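GCN5-related N-acetyltransferase (Arthrobacter sp., PDB 2R1I) probably transfers an acetyl group from acetyl-CoA to an amine, as GCN5-related N-acetyltransferases do, with its acceptor substrate unidentified. Local coordinates at residues Gly81-Ser86 and Ala98-Leu103. Sequence-based numbering, arbitrary orientation.
Sequences GLAVLS and AILDEL
The flat group here is the Asp-101 carboxylate. Ser-86 sits at the edge between its two oxygens, with OG on the syn side of OD1. CG1 of Val-84 lies 3.8 Å from both OD2 and CB of Asp-101, and the two side chains cross at about a right angle. The setting is an antiparallel beta hairpin of the GNAT fold, strand 81-88 with strand 97-104, interrupted by a classic beta bulge. Asp-101 and Glu-102 both face Val-84. Leu-100, at the centre of an inverse gamma turn, leads into the bulge, where Asp-101 takes helix-like backbone angles.

Three bonds tie Val-84 to the bulge. Its N gives a nearly straight bond to Glu-102 O, 2.9 Å with 170° at the hydrogen, in the carbonyl plane and on a lone pair. Its O takes two donors: a longer, well-aimed bond from Glu-102 N and a weak, bent one from Asp-101 N. Regular pairs flank the bulge. Ala-83/Leu-103 and Leu-85/Leu-100 are non-hydrogen-bonded, and beyond the latter Ser-86 and Ile-99 exchange a reciprocal pair of backbone bonds.

One face carries Ala-83, Leu-85, Leu-100 and Leu-103. Leu-100 CD1 meets Leu-85 CD2 at 4.0 Å, the two side chains crossing obliquely, and also reaches Ala-83 CB. Leu-103 CD1 touches the same methyl. Helices 109-128 and 143-150 pack on this apolar face.

Val-84, Ser-86, Ile-99 and Glu-102 lie on the other face, which meets the second subunit. Val-84 and Glu-102 run side by side. The Glu-102 chain bends at chi2, and its OE2 accepts a hydrogen bond from Trp-92 of the second subunit.

The bulge also turns the CB of Asp-101 toward the partner strand. Ser-86 OG sits in the crowded position between its own N and carbonyl carbon (chi1 62°) and donates to the syn lone pair of Asp-101 OD1, 2.7 Å away.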
ATOM      1  N   GLY A  81      -0.278 -15.364 -17.707  1.00 27.41           N
ATOM      2  CA  GLY A  81      -0.736 -14.658 -16.507  1.00 25.44           C
ATOM      3  C   GLY A  81       0.429 -14.181 -15.660  1.00 26.18           C
ATOM      4  O   GLY A  81       1.515 -14.744 -15.677  1.00 25.78           O
ATOM      5  N   LEU A  82       0.169 -13.152 -14.890  1.00 23.78           N
ATOM      6  CA  LEU A  82       1.180 -12.620 -13.993  1.00 25.32           C
ATOM      7  C   LEU A  82       0.578 -12.028 -12.737  1.00 25.04           C
ATOM      8  O   LEU A  82      -0.625 -11.683 -12.722  1.00 25.49           O
ATOM      9  CB  LEU A  82       2.047 -11.598 -14.734  1.00 27.53           C
ATOM     10  CG  LEU A  82       1.501 -10.279 -15.258  1.00 28.98           C
ATOM     11  CD1 LEU A  82       1.167  -9.269 -14.152  1.00 28.09           C
ATOM     12  CD2 LEU A  82       2.538  -9.635 -16.194  1.00 33.21           C
ATOM     13  N   ALA A  83       1.411 -11.953 -11.696  1.00 24.74           N
ATOM     14  CA  ALA A  83       1.117 -11.226 -10.472  1.00 22.25           C
ATOM     15  C   ALA A  83       2.246 -10.218 -10.200  1.00 25.10           C
ATOM     16  O   ALA A  83       3.413 -10.540 -10.461  1.00 25.91           O
ATOM     17  CB  ALA A  83       0.995 -12.179  -9.316  1.00 23.90           C
ATOM     18  N   VAL A  84       1.864  -9.032  -9.708  1.00 25.16           N
ATOM     19  CA  VAL A  84       2.790  -7.953  -9.308  1.00 23.44           C
ATOM     20  C   VAL A  84       2.584  -7.721  -7.821  1.00 26.98           C
ATOM     21  O   VAL A  84       1.445  -7.402  -7.400  1.00 25.26           O
ATOM     22  CB  VAL A  84       2.580  -6.638 -10.095  1.00 24.14           C
ATOM     23  CG1 VAL A  84       3.605  -5.604  -9.685  1.00 24.87           C
ATOM     24  CG2 VAL A  84       2.708  -6.915 -11.587  1.00 25.35           C
ATOM     25  N   LEU A  85       3.675  -7.901  -7.091  1.00 24.70           N
ATOM     26  CA  LEU A  85       3.730  -7.716  -5.617  1.00 24.17           C
ATOM     27  C   LEU A  85       4.619  -6.574  -5.276  1.00 24.40           C
ATOM     28  O   LEU A  85       5.723  -6.494  -5.790  1.00 25.77           O
ATOM     29  CB  LEU A  85       4.282  -8.932  -4.917  1.00 24.89           C
ATOM     30  CG  LEU A  85       3.395 -10.176  -4.959  1.00 30.19           C
ATOM     31  CD1 LEU A  85       4.195 -11.463  -4.688  1.00 34.44           C
ATOM     32  CD2 LEU A  85       2.267 -10.025  -3.930  1.00 35.05           C
ATOM     33  N   SER A  86       4.206  -5.699  -4.346  1.00 23.70           N
ATOM     34  CA  SER A  86       5.097  -4.691  -3.809  1.00 23.64           C
ATOM     35  C   SER A  86       5.263  -4.912  -2.312  1.00 24.47           C
ATOM     36  O   SER A  86       4.346  -5.375  -1.658  1.00 24.77           O
ATOM     37  CB  SER A  86       4.552  -3.295  -4.066  1.00 26.10           C
ATOM     38  OG  SER A  86       3.318  -3.039  -3.450  1.00 27.96           O
ATOM     39  N   ALA A  98       3.012  -6.562   2.231  1.00 23.14           N
ATOM     40  CA  ALA A  98       2.951  -6.722   0.793  1.00 22.79           C
ATOM     41  C   ALA A  98       1.597  -6.283   0.258  1.00 23.05           C
ATOM     42  O   ALA A  98       0.564  -6.444   0.933  1.00 22.28           O
ATOM     43  CB  ALA A  98       3.220  -8.158   0.417  1.00 23.86           C
ATOM     44  N   ILE A  99       1.583  -5.777  -0.989  1.00 23.05           N
ATOM     45  CA  ILE A  99       0.359  -5.536  -1.748  1.00 24.69           C
ATOM     46  C   ILE A  99       0.403  -6.384  -3.005  1.00 24.86           C
ATOM     47  O   ILE A  99       1.445  -6.429  -3.709  1.00 24.86           O
ATOM     48  CB  ILE A  99       0.128  -4.032  -2.101  1.00 25.29           C
ATOM     49  CG1 ILE A  99       0.090  -3.126  -0.844  1.00 24.39           C
ATOM     50  CG2 ILE A  99      -1.136  -3.789  -2.934  1.00 25.23           C
ATOM     51  CD1 ILE A  99       0.305  -1.624  -1.188  1.00 26.58           C
ATOM     52  N   LEU A 100      -0.727  -7.024  -3.285  1.00 23.89           N
ATOM     53  CA  LEU A 100      -0.988  -7.585  -4.614  1.00 23.10           C
ATOM     54  C   LEU A 100      -1.409  -6.453  -5.563  1.00 24.22           C
ATOM     55  O   LEU A 100      -2.588  -6.130  -5.697  1.00 25.27           O
ATOM     56  CB  LEU A 100      -2.040  -8.678  -4.524  1.00 21.98           C
ATOM     57  CG  LEU A 100      -2.276  -9.468  -5.830  1.00 27.13           C
ATOM     58  CD1 LEU A 100      -0.996 -10.246  -6.216  1.00 28.81           C
ATOM     59  CD2 LEU A 100      -3.466 -10.453  -5.698  1.00 27.16           C
ATOM     60  N   ASP A 101      -0.405  -5.787  -6.154  1.00 24.25           N
ATOM     61  CA  ASP A 101      -0.589  -4.620  -7.021  1.00 24.26           C
ATOM     62  C   ASP A 101      -1.449  -4.989  -8.235  1.00 25.73           C
ATOM     63  O   ASP A 101      -2.288  -4.218  -8.682  1.00 28.37           O
ATOM     64  CB  ASP A 101       0.779  -4.117  -7.552  1.00 26.10           C
ATOM     65  CG  ASP A 101       1.674  -3.457  -6.518  1.00 31.10           C
ATOM     66  OD1 ASP A 101       1.334  -3.369  -5.323  1.00 29.25           O
ATOM     67  OD2 ASP A 101       2.791  -3.045  -6.928  1.00 29.24           O
ATOM     68  N   GLU A 102      -1.183  -6.151  -8.812  1.00 26.95           N
ATOM     69  CA  GLU A 102      -1.912  -6.619  -9.973  1.00 26.72           C
ATOM     70  C   GLU A 102      -1.968  -8.128  -9.966  1.00 25.88           C
ATOM     71  O   GLU A 102      -1.024  -8.820  -9.586  1.00 24.39           O
ATOM     72  CB  GLU A 102      -1.299  -6.157 -11.326  1.00 26.57           C
ATOM     73  CG  GLU A 102      -0.970  -4.677 -11.499  1.00 27.69           C
ATOM     74  CD  GLU A 102      -2.152  -3.750 -11.583  1.00 31.06           C
ATOM     75  OE1 GLU A 102      -3.319  -4.193 -11.720  1.00 29.38           O
ATOM     76  OE2 GLU A 102      -1.924  -2.524 -11.454  1.00 31.70           O
ATOM     77  N   LEU A 103      -3.084  -8.661 -10.473  1.00 28.07           N
ATOM     78  CA  LEU A 103      -3.167 -10.058 -10.775  1.00 28.88           C
ATOM     79  C   LEU A 103      -3.888 -10.114 -12.143  1.00 27.37           C
ATOM     80  O   LEU A 103      -5.088  -9.850 -12.245  1.00 28.15           O
ATOM     81  CB  LEU A 103      -3.939 -10.804  -9.684  1.00 30.71           C
ATOM     82  CG  LEU A 103      -4.252 -12.297  -9.943  1.00 37.38           C
ATOM     83  CD1 LEU A 103      -3.008 -13.133 -10.119  1.00 30.44           C
ATOM     84  CD2 LEU A 103      -5.132 -12.868  -8.808  1.00 34.04           C
TER